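Local structure of UPF0678 fatty acid-binding protein-like protein ERS007657_00996 (Mycobacterium tuberculosis, 6R3W) at residues R31-H43 against Y51-L64. The protein binds one heme b in a beta-barrel and probably isomerises peroxynitrite to nitrate, a reaction that would detoxify reactive nitrogen species. Sequence-based numbering, arbitrary orientation. Where two conformers were deposited one is given.
Sequences RPFEYLEEVVFAH and YTQQTRAVADGKPL. With HEM (protoporphyrin IX containing Fe), chain B.
Leu36, Glu38 and Val40 pair through their backbones with Arg56, Gln54 and Thr52. Each pair makes two N-H...O=C bonds, six in all, and the strands 33-42 and 48-57 run antiparallel. The bond from Glu38 N to Gln54 O measures 2.9 Å and is nearly straight at 167°. The pairs between them, Glu37 with Thr55, Val39 with Gln53 and Phe41 with Tyr51, are non-hydrogen-bonded and turn their side chains to the barrel interior.

On that inner face, rings and Val39 pack toward the Phe41 end. Tyr51 CD1 sits over one face of the Phe41 ring, near its rim, 3.4 Å from Phe41 CE1. The two ring planes are inclined at 34°. Val39 CG1 meets the edge of the Tyr51 ring at CE1 (3.6 Å).

A water joins the buried Glu37 and Tyr51, donating to both Glu37 OE2 and Tyr51 OH. The extended Glu37 chain, CG anti to the backbone N (chi1 177°), carries the carboxylate there. Glu37 OE1 and Tyr35 OH are both hydrogen-bonded to Tyr141 OH, and Tyr51 OH to Glu67.

On the outer face, Leu36 CD1 lies over the Arg56 guanidinium, 3.5 Å from NH2. The opposite charges of Arg56 NH1 and Glu38 OE2 stay 4.4 Å apart, beyond a salt bridge. A water at the guanidinium edge accepts from Arg56 NH1, but its contact to Glu38 OE2 is too short to trust. Val58 CG2 packs against Leu36 CD2 at 3.9 Å.

Heme contacts gather at the Phe33 end. The Phe33 ring lies with one face against the porphyrin, CZ 3.4 Å from HEM CHB. The vinyl carbon HEM CBB rests over one face of the Tyr35 ring and also touches Thr55 CG2. This beta hairpin of the antiparallel nitrobindin barrel thus forms part of the heme pocket wall.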
ATOM      1  N   ARG A  31     -14.258   1.217  15.957  1.00 12.98           N
ATOM      2  CA  ARG A  31     -13.506   2.057  16.904  1.00 14.86           C
ATOM      3  C   ARG A  31     -12.114   2.320  16.347  1.00 12.79           C
ATOM      4  O   ARG A  31     -11.511   1.465  15.690  1.00 12.77           O
ATOM      5  CB  ARG A  31     -13.422   1.403  18.278  1.00 18.79           C
ATOM      6  CG  ARG A  31     -14.784   1.196  18.921  1.00 26.15           C
ATOM      7  CD  ARG A  31     -15.404   2.519  19.339  1.00 43.02           C
ATOM      8  NE  ARG A  31     -14.645   3.176  20.405  1.00 72.11           N
ATOM      9  CZ  ARG A  31     -14.696   2.846  21.695  1.00 88.48           C
ATOM     10  NH1 ARG A  31     -15.461   1.841  22.092  1.00118.43           N
ATOM     11  NH2 ARG A  31     -13.938   3.483  22.571  1.00 89.28           N
ATOM     12  N   PRO A  32     -11.528   3.488  16.651  1.00 11.11           N
ATOM     13  CA  PRO A  32     -10.177   3.771  16.197  1.00  9.99           C
ATOM     14  C   PRO A  32      -9.161   2.761  16.740  1.00  9.14           C
ATOM     15  O   PRO A  32      -9.387   2.159  17.800  1.00 10.57           O
ATOM     16  CB  PRO A  32      -9.889   5.179  16.721  1.00 11.18           C
ATOM     17  CG  PRO A  32     -11.267   5.814  16.792  1.00 12.15           C
ATOM     18  CD  PRO A  32     -12.207   4.681  17.169  1.00 12.72           C
ATOM     19  N   PHE A  33      -8.016   2.692  16.087  1.00 10.03           N
ATOM     20  CA  PHE A  33      -6.990   1.698  16.448  1.00 10.18           C
ATOM     21  C   PHE A  33      -5.619   2.220  16.015  1.00  9.83           C
ATOM     22  O   PHE A  33      -5.519   3.187  15.221  1.00 10.18           O
ATOM     23  CB  PHE A  33      -7.285   0.332  15.802  1.00 12.06           C
ATOM     24  CG  PHE A  33      -7.359   0.382  14.292  1.00 12.26           C
ATOM     25  CD1 PHE A  33      -6.206   0.307  13.511  1.00 13.70           C
ATOM     26  CD2 PHE A  33      -8.559   0.693  13.652  1.00 13.20           C
ATOM     27  CE1 PHE A  33      -6.266   0.468  12.128  1.00 13.97           C
ATOM     28  CE2 PHE A  33      -8.603   0.868  12.270  1.00 14.27           C
ATOM     29  CZ  PHE A  33      -7.459   0.761  11.515  1.00 14.69           C
ATOM     30  N   GLU A  34      -4.579   1.570  16.512  1.00 10.86           N
ATOM     31  CA  GLU A  34      -3.214   1.795  15.998  0.50  9.49           C
ATOM     32  C   GLU A  34      -2.521   0.456  15.755  1.00  9.94           C
ATOM     33  O   GLU A  34      -3.003  -0.573  16.246  1.00 12.93           O
ATOM     34  CB  GLU A  34      -2.438   2.732  16.930  0.50  8.85           C
ATOM     35  CG  GLU A  34      -2.385   2.291  18.382  0.50 10.83           C
ATOM     36  CD  GLU A  34      -1.712   3.310  19.280  0.50 14.03           C
ATOM     37  OE1 GLU A  34      -1.110   4.273  18.733  0.50 14.71           O
ATOM     38  OE2 GLU A  34      -1.672   3.080  20.488  0.50 10.42           O
ATOM     39  N   TYR A  35      -1.401   0.501  15.062  1.00  9.59           N
ATOM     40  CA  TYR A  35      -0.732  -0.726  14.598  1.00  9.56           C
ATOM     41  C   TYR A  35       0.748  -0.460  14.377  1.00  8.48           C
ATOM     42  O   TYR A  35       1.140   0.681  14.052  1.00 10.04           O
ATOM     43  CB  TYR A  35      -1.405  -1.264  13.325  1.00  9.43           C
ATOM     44  CG  TYR A  35      -1.426  -0.314  12.157  1.00  9.13           C
ATOM     45  CD1 TYR A  35      -0.448  -0.355  11.183  1.00  8.85           C
ATOM     46  CD2 TYR A  35      -2.496   0.544  11.960  1.00  8.74           C
ATOM     47  CE1 TYR A  35      -0.508   0.468  10.067  1.00  8.43           C
ATOM     48  CE2 TYR A  35      -2.559   1.394  10.861  1.00  9.19           C
ATOM     49  CZ  TYR A  35      -1.572   1.340   9.897  1.00  8.57           C
ATOM     50  OH  TYR A  35      -1.667   2.143   8.782  1.00  9.29           O
ATOM     51  N   LEU A  36       1.521  -1.545  14.455  1.00  9.81           N
ATOM     52  CA  LEU A  36       2.906  -1.622  13.965  1.00 10.01           C
ATOM     53  C   LEU A  36       2.890  -2.284  12.593  1.00 10.95           C
ATOM     54  O   LEU A  36       2.004  -3.123  12.347  1.00 10.58           O
ATOM     55  CB  LEU A  36       3.759  -2.423  14.951  1.00 10.34           C
ATOM     56  CG  LEU A  36       3.780  -1.887  16.372  1.00 12.39           C
ATOM     57  CD1 LEU A  36       4.666  -2.753  17.259  1.00 14.86           C
ATOM     58  CD2 LEU A  36       4.236  -0.446  16.402  1.00 12.02           C
ATOM     59  N   GLU A  37       3.818  -1.898  11.731  1.00  9.82           N
ATOM     60  CA  GLU A  37       3.820  -2.331  10.329  1.00 10.23           C
ATOM     61  C   GLU A  37       5.238  -2.675   9.911  1.00  9.71           C
ATOM     62  O   GLU A  37       6.150  -1.871  10.178  1.00 11.59           O
ATOM     63  CB  GLU A  37       3.233  -1.246   9.445  1.00 10.30           C
ATOM     64  CG  GLU A  37       3.263  -1.569   7.966  1.00  9.64           C
ATOM     65  CD  GLU A  37       2.410  -0.652   7.122  1.00  9.93           C
ATOM     66  OE1 GLU A  37       1.820   0.292   7.683  1.00 10.44           O
ATOM     67  OE2 GLU A  37       2.358  -0.870   5.894  1.00 11.15           O
ATOM     68  N   GLU A  38       5.376  -3.784   9.183  1.00 10.13           N
ATOM     69  CA  GLU A  38       6.613  -4.200   8.511  1.00 11.47           C
ATOM     70  C   GLU A  38       6.289  -4.411   7.034  1.00  9.47           C
ATOM     71  O   GLU A  38       5.337  -5.162   6.730  1.00 10.15           O
ATOM     72  CB  GLU A  38       7.160  -5.492   9.124  1.00 15.11           C
ATOM     73  CG  GLU A  38       7.483  -5.393  10.598  1.00 19.75           C
ATOM     74  CD  GLU A  38       8.957  -5.193  10.895  1.00 29.05           C
ATOM     75  OE1 GLU A  38       9.763  -5.256   9.942  1.00 41.95           O
ATOM     76  OE2 GLU A  38       9.292  -4.919  12.070  1.00 40.79           O
ATOM     77  N   VAL A  39       7.102  -3.824   6.159  1.00 10.05           N
ATOM     78  CA  VAL A  39       6.950  -3.928   4.694  1.00 10.00           C
ATOM     79  C   VAL A  39       8.275  -4.371   4.079  1.00 10.16           C
ATOM     80  O   VAL A  39       9.339  -3.932   4.546  1.00 12.15           O
ATOM     81  CB  VAL A  39       6.488  -2.587   4.129  1.00 11.16           C
ATOM     82  CG1 VAL A  39       6.841  -2.438   2.667  1.00 13.13           C
ATOM     83  CG2 VAL A  39       5.006  -2.373   4.393  1.00 11.42           C
ATOM     84  N   VAL A  40       8.196  -5.207   3.068  1.00 10.39           N
ATOM     85  CA  VAL A  40       9.381  -5.532   2.240  1.00 10.02           C
ATOM     86  C   VAL A  40       9.037  -5.294   0.783  1.00  9.87           C
ATOM     87  O   VAL A  40       8.032  -5.838   0.305  1.00 10.31           O
ATOM     88  CB  VAL A  40       9.874  -6.971   2.465  1.00 12.31           C
ATOM     89  CG1 VAL A  40      11.074  -7.261   1.589  1.00 12.92           C
ATOM     90  CG2 VAL A  40      10.197  -7.250   3.917  1.00 15.57           C
ATOM     91  N   PHE A  41       9.898  -4.560   0.088  1.00 10.07           N
ATOM     92  CA  PHE A  41       9.895  -4.455  -1.383  1.00  9.00           C
ATOM     93  C   PHE A  41      11.127  -5.159  -1.924  1.00  9.82           C
ATOM     94  O   PHE A  41      12.237  -4.912  -1.404  1.00 11.27           O
ATOM     95  CB  PHE A  41       9.925  -3.003  -1.838  1.00 10.50           C
ATOM     96  CG  PHE A  41       8.643  -2.244  -1.657  1.00  9.90           C
ATOM     97  CD1 PHE A  41       7.607  -2.378  -2.566  1.00 10.24           C
ATOM     98  CD2 PHE A  41       8.511  -1.304  -0.642  1.00 11.47           C
ATOM     99  CE1 PHE A  41       6.445  -1.624  -2.434  1.00 12.07           C
ATOM    100  CE2 PHE A  41       7.348  -0.562  -0.509  1.00 12.57           C
ATOM    101  CZ  PHE A  41       6.334  -0.697  -1.425  1.00 11.40           C
ATOM    102  N   ALA A  42      10.939  -6.011  -2.919  1.00  9.65           N
ATOM    103  CA  ALA A  42      12.045  -6.726  -3.570  1.00 10.65           C
ATOM    104  C   ALA A  42      11.722  -6.877  -5.064  1.00 10.40           C
ATOM    105  O   ALA A  42      10.731  -6.314  -5.524  1.00  9.88           O
ATOM    106  CB  ALA A  42      12.262  -8.048  -2.890  1.00 12.99           C
ATOM    107  N   HIS A  43      12.534  -7.610  -5.814  1.00 11.58           N
ATOM    108  CA  HIS A  43      12.279  -7.824  -7.252  1.00 11.60           C
ATOM    109  C   HIS A  43      12.977  -9.087  -7.735  1.00 11.66           C
ATOM    110  O   HIS A  43      13.858  -9.593  -7.023  1.00 14.74           O
ATOM    111  CB  HIS A  43      12.689  -6.579  -8.053  1.00 11.80           C
ATOM    112  CG  HIS A  43      14.159  -6.471  -8.250  1.00 11.27           C
ATOM    113  ND1 HIS A  43      14.790  -6.964  -9.367  1.00 11.42           N
ATOM    114  CD2 HIS A  43      15.133  -5.996  -7.435  1.00 13.43           C
ATOM    115  CE1 HIS A  43      16.081  -6.732  -9.260  1.00 12.44           C
ATOM    116  NE2 HIS A  43      16.324  -6.204  -8.052  1.00 13.96           N
ATOM    117  N   TYR A  51       5.935  -7.106  -3.071  1.00  8.44           N
ATOM    118  CA  TYR A  51       5.533  -6.291  -1.915  1.00  9.03           C
ATOM    119  C   TYR A  51       4.790  -7.156  -0.922  1.00  9.67           C
ATOM    120  O   TYR A  51       3.831  -7.837  -1.301  1.00 10.00           O
ATOM    121  CB  TYR A  51       4.674  -5.120  -2.366  1.00  8.63           C
ATOM    122  CG  TYR A  51       3.917  -4.406  -1.270  1.00  8.94           C
ATOM    123  CD1 TYR A  51       4.548  -3.594  -0.339  1.00  9.27           C
ATOM    124  CD2 TYR A  51       2.567  -4.640  -1.101  1.00 10.10           C
ATOM    125  CE1 TYR A  51       3.833  -2.982   0.673  1.00  9.41           C
ATOM    126  CE2 TYR A  51       1.834  -4.011  -0.113  1.00  9.84           C
ATOM    127  CZ  TYR A  51       2.468  -3.174   0.776  1.00  8.33           C
ATOM    128  OH  TYR A  51       1.760  -2.574   1.788  1.00  8.78           O
ATOM    129  N   THR A  52       5.186  -7.069   0.339  1.00  9.43           N
ATOM    130  CA  THR A  52       4.434  -7.693   1.431  0.50  9.10           C
ATOM    131  C   THR A  52       4.363  -6.749   2.620  1.00 10.44           C
ATOM    132  O   THR A  52       5.357  -6.071   2.891  1.00 14.27           O
ATOM    133  CB  THR A  52       5.034  -9.035   1.814  0.50 10.07           C
ATOM    134  OG1 THR A  52       6.392  -8.772   2.179  0.50 16.73           O
ATOM    135  CG2 THR A  52       4.928 -10.048   0.692  0.50  7.96           C
ATOM    136  N   GLN A  53       3.262  -6.830   3.332  1.00  9.44           N
ATOM    137  CA  GLN A  53       2.973  -6.049   4.536  1.00 10.08           C
ATOM    138  C   GLN A  53       2.493  -7.012   5.604  1.00  9.11           C
ATOM    139  O   GLN A  53       1.595  -7.822   5.309  1.00  9.99           O
ATOM    140  CB  GLN A  53       1.901  -4.988   4.253  1.00 11.76           C
ATOM    141  CG  GLN A  53       1.488  -4.187   5.489  1.00 12.41           C
ATOM    142  CD  GLN A  53       0.085  -3.655   5.388  1.00 13.63           C
ATOM    143  OE1 GLN A  53      -0.134  -2.449   5.267  1.00 16.94           O
ATOM    144  NE2 GLN A  53      -0.892  -4.545   5.489  1.00 12.30           N
ATOM    145  N   GLN A  54       2.969  -6.843   6.827  1.00  9.01           N
ATOM    146  CA  GLN A  54       2.344  -7.448   8.023  1.00 10.25           C
ATOM    147  C   GLN A  54       2.142  -6.360   9.060  1.00  9.12           C
ATOM    148  O   GLN A  54       3.066  -5.597   9.319  1.00 11.39           O
ATOM    149  CB  GLN A  54       3.157  -8.605   8.589  1.00 13.10           C
ATOM    150  CG  GLN A  54       2.449  -9.327   9.747  1.00 21.69           C
ATOM    151  CD  GLN A  54       1.151 -10.008   9.355  1.00 20.38           C
ATOM    152  OE1 GLN A  54       1.143 -10.985   8.592  1.00 25.47           O
ATOM    153  NE2 GLN A  54       0.063  -9.610  10.014  1.00 17.30           N
ATOM    154  N   THR A  55       0.977  -6.337   9.683  1.00 10.54           N
ATOM    155  CA  THR A  55       0.709  -5.377  10.770  1.00 10.86           C
ATOM    156  C   THR A  55       0.291  -6.126  12.018  1.00 11.78           C
ATOM    157  O   THR A  55      -0.228  -7.266  11.903  1.00 12.90           O
ATOM    158  CB  THR A  55      -0.338  -4.333  10.378  1.00 10.82           C
ATOM    159  OG1 THR A  55      -1.632  -4.945  10.321  1.00 12.02           O
ATOM    160  CG2 THR A  55       0.014  -3.648   9.072  1.00 10.34           C
ATOM    161  N   ARG A  56       0.489  -5.490  13.164  1.00 10.83           N
ATOM    162  CA  ARG A  56       0.130  -6.103  14.456  1.00 12.61           C
ATOM    163  C   ARG A  56      -0.270  -5.013  15.432  1.00 12.26           C
ATOM    164  O   ARG A  56       0.118  -3.848  15.249  1.00 11.70           O
ATOM    165  CB  ARG A  56       1.272  -6.955  15.009  1.00 15.22           C
ATOM    166  CG  ARG A  56       2.554  -6.204  15.307  1.00 20.32           C
ATOM    167  CD  ARG A  56       3.663  -7.172  15.693  1.00 21.18           C
ATOM    168  NE  ARG A  56       4.839  -6.498  16.220  1.00 27.47           N
ATOM    169  CZ  ARG A  56       5.726  -5.838  15.484  1.00 28.75           C
ATOM    170  NH1 ARG A  56       5.506  -5.636  14.194  1.00 25.50           N
ATOM    171  NH2 ARG A  56       6.775  -5.278  16.067  1.00 34.58           N
ATOM    172  N   ALA A  57      -0.990  -5.397  16.462  1.00 14.28           N
ATOM    173  CA  ALA A  57      -1.453  -4.419  17.450  1.00 14.98           C
ATOM    174  C   ALA A  57      -0.260  -3.869  18.242  1.00 15.81           C
ATOM    175  O   ALA A  57       0.680  -4.616  18.533  1.00 17.18           O
ATOM    176  CB  ALA A  57      -2.459  -5.053  18.358  1.00 18.56           C
ATOM    177  N   VAL A  58      -0.277  -2.579  18.529  1.00 15.03           N
ATOM    178  CA  VAL A  58       0.797  -1.962  19.346  1.00 17.51           C
ATOM    179  C   VAL A  58       0.782  -2.580  20.755  1.00 21.18           C
ATOM    180  O   VAL A  58       1.868  -2.894  21.263  1.00 22.74           O
ATOM    181  CB  VAL A  58       0.648  -0.439  19.393  1.00 14.26           C
ATOM    182  CG1 VAL A  58       1.705   0.182  20.282  1.00 17.60           C
ATOM    183  CG2 VAL A  58       0.678   0.173  18.000  1.00 13.70           C
ATOM    184  N   ALA A  59      -0.404  -2.810  21.329  1.00 21.78           N
ATOM    185  CA  ALA A  59      -0.585  -3.170  22.758  1.00 26.39           C
ATOM    186  C   ALA A  59      -0.020  -4.574  23.022  1.00 30.53           C
ATOM    187  O   ALA A  59       0.705  -4.725  24.022  1.00 45.10           O
ATOM    188  CB  ALA A  59      -2.045  -3.073  23.138  1.00 28.24           C
ATOM    189  N   ASP A  60      -0.340  -5.560  22.161  1.00 32.95           N
ATOM    190  CA  ASP A  60      -0.149  -7.009  22.484  1.00 41.83           C
ATOM    191  C   ASP A  60       0.395  -7.771  21.264  1.00 38.75           C
ATOM    192  O   ASP A  60       0.642  -8.984  21.394  1.00 40.76           O
ATOM    193  CB  ASP A  60      -1.449  -7.649  22.991  1.00 43.79           C
ATOM    194  CG  ASP A  60      -2.567  -7.701  21.960  1.00 45.60           C
ATOM    195  OD1 ASP A  60      -2.284  -7.483  20.779  1.00 36.96           O
ATOM    196  OD2 ASP A  60      -3.709  -7.985  22.355  1.00 49.69           O
ATOM    197  N   GLY A  61       0.707  -7.064  20.175  1.00 31.07           N
ATOM    198  CA  GLY A  61       1.431  -7.641  19.021  1.00 28.54           C
ATOM    199  C   GLY A  61       0.638  -8.734  18.305  1.00 24.05           C
ATOM    200  O   GLY A  61       1.239  -9.436  17.469  1.00 31.60           O
ATOM    201  N   LYS A  62      -0.679  -8.796  18.524  1.00 24.06           N
ATOM    202  CA  LYS A  62      -1.596  -9.706  17.783  1.00 25.21           C
ATOM    203  C   LYS A  62      -1.643  -9.287  16.314  1.00 19.69           C
ATOM    204  O   LYS A  62      -1.811  -8.104  15.996  1.00 20.25           O
ATOM    205  CB  LYS A  62      -3.001  -9.689  18.389  1.00 31.54           C
ATOM    206  CG  LYS A  62      -3.161 -10.474  19.684  1.00 42.68           C
ATOM    207  CD  LYS A  62      -4.538 -10.349  20.278  1.00 52.06           C
ATOM    208  CE  LYS A  62      -4.632 -10.890  21.688  1.00 61.99           C
ATOM    209  NZ  LYS A  62      -5.914 -10.513  22.325  1.00 69.40           N
ATOM    210  N   PRO A  63      -1.508 -10.239  15.369  1.00 19.08           N
ATOM    211  CA  PRO A  63      -1.573  -9.922  13.955  1.00 18.68           C
ATOM    212  C   PRO A  63      -2.924  -9.298  13.598  1.00 17.27           C
ATOM    213  O   PRO A  63      -3.971  -9.755  14.064  1.00 20.68           O
ATOM    214  CB  PRO A  63      -1.355 -11.274  13.253  1.00 21.08           C
ATOM    215  CG  PRO A  63      -1.782 -12.294  14.290  1.00 27.24           C
ATOM    216  CD  PRO A  63      -1.364 -11.676  15.611  1.00 24.57           C
ATOM    217  N   LEU A  64      -2.869  -8.194  12.888  1.00 15.42           N
ATOM    218  CA  LEU A  64      -4.084  -7.539  12.401  1.00 15.47           C
ATOM    219  C   LEU A  64      -4.231  -7.859  10.908  1.00 19.90           C
ATOM    220  O   LEU A  64      -4.338  -9.043  10.585  1.00 39.09           O
ATOM    221  CB  LEU A  64      -4.001  -6.041  12.738  1.00 14.47           C
ATOM    222  CG  LEU A  64      -4.028  -5.717  14.241  1.00 15.70           C
ATOM    223  CD1 LEU A  64      -3.854  -4.234  14.490  1.00 16.39           C
ATOM    224  CD2 LEU A  64      -5.321  -6.215  14.895  1.00 17.12           C
TER
HETATM  225  CHA HEM B 201     -11.996  -2.563   9.905  1.00 13.65           C
HETATM  226  CHB HEM B 201      -7.277  -2.541  10.800  1.00 12.11           C
HETATM  227  CHC HEM B 201      -6.331  -2.304   6.026  1.00  9.92           C
HETATM  228  CHD HEM B 201     -11.083  -2.824   5.138  1.00 11.40           C
HETATM  229  C1A HEM B 201     -10.784  -2.581  10.547  1.00 12.77           C
HETATM  230  C2A HEM B 201     -10.623  -2.736  11.967  1.00 12.60           C
HETATM  231  C3A HEM B 201      -9.295  -2.737  12.206  1.00 12.40           C
HETATM  232  C4A HEM B 201      -8.637  -2.568  10.958  1.00 12.35           C
HETATM  233  CMA HEM B 201      -8.622  -2.927  13.536  1.00 14.59           C
HETATM  234  CAA HEM B 201     -11.733  -2.881  12.980  1.00 14.60           C
HETATM  235  CBA HEM B 201     -11.779  -4.299  13.539  1.00 20.06           C
HETATM  236  CGA HEM B 201     -12.072  -5.276  12.451  1.00 25.23           C
HETATM  237  O1A HEM B 201     -11.261  -6.197  12.220  1.00 34.00           O
HETATM  238  O2A HEM B 201     -13.141  -5.198  11.813  1.00 33.30           O
HETATM  239  C1B HEM B 201      -6.611  -2.417   9.566  1.00 11.05           C
HETATM  240  C2B HEM B 201      -5.188  -2.391   9.435  1.00 11.04           C
HETATM  241  C3B HEM B 201      -4.904  -2.280   8.085  1.00 10.92           C
HETATM  242  C4B HEM B 201      -6.204  -2.309   7.401  1.00 10.29           C
HETATM  243  CMB HEM B 201      -4.190  -2.470  10.566  1.00 12.53           C
HETATM  244  CAB HEM B 201      -3.606  -2.139   7.388  1.00 12.13           C
HETATM  245  CBB HEM B 201      -2.579  -1.533   7.948  1.00 13.38           C
HETATM  246  C1C HEM B 201      -7.550  -2.472   5.365  1.00  9.68           C
HETATM  247  C2C HEM B 201      -7.712  -2.561   3.965  1.00  9.76           C
HETATM  248  C3C HEM B 201      -9.044  -2.779   3.725  1.00 10.70           C
HETATM  249  C4C HEM B 201      -9.721  -2.716   4.994  1.00 11.14           C
HETATM  250  CMC HEM B 201      -6.598  -2.440   2.977  1.00 11.07           C
HETATM  251  CAC HEM B 201      -9.726  -3.079   2.447  1.00 10.31           C
HETATM  252  CBC HEM B 201      -9.218  -3.937   1.555  1.00 12.23           C
HETATM  253  C1D HEM B 201     -11.719  -2.730   6.369  1.00 11.94           C
HETATM  254  C2D HEM B 201     -13.178  -2.824   6.524  1.00 14.68           C
HETATM  255  C3D HEM B 201     -13.428  -2.763   7.833  1.00 15.86           C
HETATM  256  C4D HEM B 201     -12.123  -2.605   8.509  1.00 13.29           C
HETATM  257  CMD HEM B 201     -14.181  -3.038   5.424  1.00 14.29           C
HETATM  258  CAD HEM B 201     -14.704  -3.231   8.474  1.00 23.95           C
HETATM  259  CBD HEM B 201     -15.592  -2.105   8.747  1.00 22.60           C
HETATM  260  CGD HEM B 201     -16.908  -2.619   9.338  1.00 19.07           C
HETATM  261  O1D HEM B 201     -17.153  -3.784   9.798  1.00 26.26           O
HETATM  262  O2D HEM B 201     -17.760  -1.843   9.338  1.00 18.18           O
HETATM  263  NA  HEM B 201      -9.533  -2.504   9.954  1.00 11.41           N
HETATM  264  NB  HEM B 201      -7.167  -2.373   8.340  1.00 10.89           N
HETATM  265  NC  HEM B 201      -8.775  -2.527   5.974  1.00 10.49           N
HETATM  266  ND  HEM B 201     -11.114  -2.610   7.596  1.00 12.17           N
HETATM  267 FE   HEM B 201      -9.201  -2.427   7.971  1.00 11.25          FE
HETATM  268  O   HOH W   1       2.201  -0.124   3.155  0.50  6.33           O
HETATM  269  O   HOH W   2       6.289  -7.736   5.279  1.00 22.98           O
HETATM  270  O   HOH W   3       7.599  -4.026  13.554  1.00 38.11           O
HETATM  271  O   HOH W   4      -9.042  -4.569   7.979  1.00 17.01           O